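Probable oxidoreductase (Pseudomonas aeruginosa pa01, PDB 4B7C) is a probable NADP-dependent oxidoreductase of the medium-chain dehydrogenase/reductase family, whose cofactor-binding domain has a Rossmann fold. Local coordinates at the interface of chains A and B. Numbering follows the deposited sequence. Chains: chain A/B, Probable oxidoreductase.

The interface of chains A and B. Residues chain A 262-263, 265; chain B 231, 246, 259-262.
A:Tyr265 lays one face of its phenol ring against B:Pro262 and B:Leu231, with B:Leu246 at one edge, where two copies of this medium-chain dehydrogenase/reductase meet across a two-fold axis. The residues belong to the half of each subunit that carries the Rossmann domain, a common dimerisation surface in the family, so the pair is plausibly the biological dimer. The tight, apolar part is built on the ring. B:Pro262 covers one face, its CD 3.8 Å from A:Tyr265 CD1. B:Leu231, from helix 228-235, reaches the same face further out, near the hydroxyl end. Coming from the opposite direction to the tyrosine, it places its CD2 methyl 3.8 Å from A:Tyr265 CE2. B:Leu246, at the end of strand 242-246, closes the CD2-CE2 edge instead, and its CD1 methyl lies 3.8 Å from A:Tyr265 CD2. The tyrosine has CG between its backbone N and carbonyl carbon (chi1 85°), which directs the ring towards chain B. Beside it the two copies of one proline face each other reciprocally: A:Pro262 CD lies 3.7 Å from the carbonyl O of B:Pro262, and B:Pro262 CD 3.8 Å from that of A:Pro262. A:Ala263 packs its CA on B:Gly261 CA, where no side chain intervenes, and turns its CB to the carbonyl O of B:Val259.

The CD1-CE1 edge and the hydroxyl form a more polar side, with water. B:Val259 crosses the tyrosine side chain at about a right angle and offers CG1, anti to its backbone N (chi1 176°), to A:Tyr265 CE1 at 3.9 Å. The same methyl also rests against the carbonyl O of A:Ala263. An ordered water sits here: water 1 lies 2.9 Å from the phenol OH of A:Tyr265 and 3.0 Å from the backbone O of B:Arg260, bridging the chains at the ring's hydroxyl end, where B:Leu231 CD2 still touches the OH. B:Arg260 is poorly ordered, so the bridge is tentative; its carbonyl O also borders A:Tyr265 CE1, while its side chain leads away from the tyrosine.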
loop_
_atom_site.group_PDB
_atom_site.type_symbol
_atom_site.label_atom_id
_atom_site.label_comp_id
_atom_site.label_asym_id
_atom_site.label_seq_id
_atom_site.Cartn_x
_atom_site.Cartn_y
_atom_site.Cartn_z
ATOM N N PRO A 262 10.181 1.592 2.229
ATOM C CA PRO A 262 10.064 0.413 3.096
ATOM C C PRO A 262 10.541 -0.871 2.430
ATOM O O PRO A 262 9.872 -1.405 1.541
ATOM C CB PRO A 262 8.566 0.348 3.407
ATOM C CG PRO A 262 7.901 1.046 2.283
ATOM C CD PRO A 262 8.866 2.079 1.774
ATOM N N ALA A 263 11.695 -1.349 2.869
ATOM C CA ALA A 263 12.287 -2.583 2.368
ATOM C C ALA A 263 11.419 -3.810 2.655
ATOM O O ALA A 263 11.515 -4.819 1.956
ATOM C CB ALA A 263 13.675 -2.777 2.970
ATOM N N TYR A 265 8.153 -4.023 2.367
ATOM C CA TYR A 265 6.846 -3.807 1.742
ATOM C C TYR A 265 6.178 -5.114 1.282
ATOM O O TYR A 265 4.956 -5.199 1.209
ATOM C CB TYR A 265 6.938 -2.819 0.576
ATOM C CG TYR A 265 7.337 -3.443 -0.729
ATOM C CD1 TYR A 265 8.667 -3.713 -1.020
ATOM C CD2 TYR A 265 6.381 -3.759 -1.683
ATOM C CE1 TYR A 265 9.029 -4.294 -2.230
ATOM C CE2 TYR A 265 6.732 -4.339 -2.889
ATOM C CZ TYR A 265 8.052 -4.599 -3.157
ATOM O OH TYR A 265 8.381 -5.191 -4.351
ATOM N N LEU B 231 8.743 -0.811 -10.195
ATOM C CA LEU B 231 7.640 -0.409 -9.308
ATOM C C LEU B 231 7.815 1.043 -8.861
ATOM O O LEU B 231 6.880 1.848 -8.916
ATOM C CB LEU B 231 7.582 -1.325 -8.078
ATOM C CG LEU B 231 6.730 -0.854 -6.890
ATOM C CD1 LEU B 231 5.284 -0.668 -7.286
ATOM C CD2 LEU B 231 6.884 -1.845 -5.746
ATOM N N LEU B 246 0.066 -6.220 -5.822
ATOM C CA LEU B 246 1.338 -6.909 -5.690
ATOM C C LEU B 246 1.121 -8.425 -5.733
ATOM O O LEU B 246 0.452 -8.997 -4.859
ATOM C CB LEU B 246 2.033 -6.553 -4.373
ATOM C CG LEU B 246 2.253 -5.072 -4.090
ATOM C CD1 LEU B 246 2.939 -4.940 -2.727
ATOM C CD2 LEU B 246 3.066 -4.410 -5.197
ATOM N N VAL B 259 15.857 -6.878 0.129
ATOM C CA VAL B 259 14.799 -6.353 -0.737
ATOM C C VAL B 259 14.992 -4.844 -0.891
ATOM O O VAL B 259 15.455 -4.173 0.032
ATOM C CB VAL B 259 13.376 -6.668 -0.189
ATOM C CG1 VAL B 259 12.309 -6.021 -1.059
ATOM C CG2 VAL B 259 13.150 -8.174 -0.112
ATOM N N ARG B 260 14.635 -4.326 -2.063
ATOM C CA ARG B 260 14.825 -2.940 -2.404
ATOM C C ARG B 260 13.430 -2.336 -2.340
ATOM O O ARG B 260 12.520 -2.862 -2.969
ATOM C CB ARG B 260 15.489 -2.838 -3.789
ATOM C CG ARG B 260 15.925 -1.405 -4.194
ATOM C CD ARG B 260 14.825 -0.833 -5.063
ATOM N NE ARG B 260 15.245 0.395 -5.716
ATOM C CZ ARG B 260 14.442 1.357 -6.168
ATOM N NH1 ARG B 260 13.124 1.277 -6.044
ATOM N NH2 ARG B 260 14.978 2.425 -6.744
ATOM N N GLY B 261 13.262 -1.264 -1.556
ATOM C CA GLY B 261 11.933 -0.757 -1.212
ATOM C C GLY B 261 11.624 0.471 -2.033
ATOM O O GLY B 261 12.532 1.229 -2.374
ATOM N N PRO B 262 10.342 0.692 -2.346
ATOM C CA PRO B 262 9.971 1.847 -3.161
ATOM C C PRO B 262 10.083 3.200 -2.444
ATOM O O PRO B 262 9.256 3.537 -1.593
ATOM C CB PRO B 262 8.521 1.556 -3.543
ATOM C CG PRO B 262 8.008 0.681 -2.464
ATOM C CD PRO B 262 9.171 -0.100 -1.937
HETATM O O HOH W 1 11.245 -4.879 -4.737
#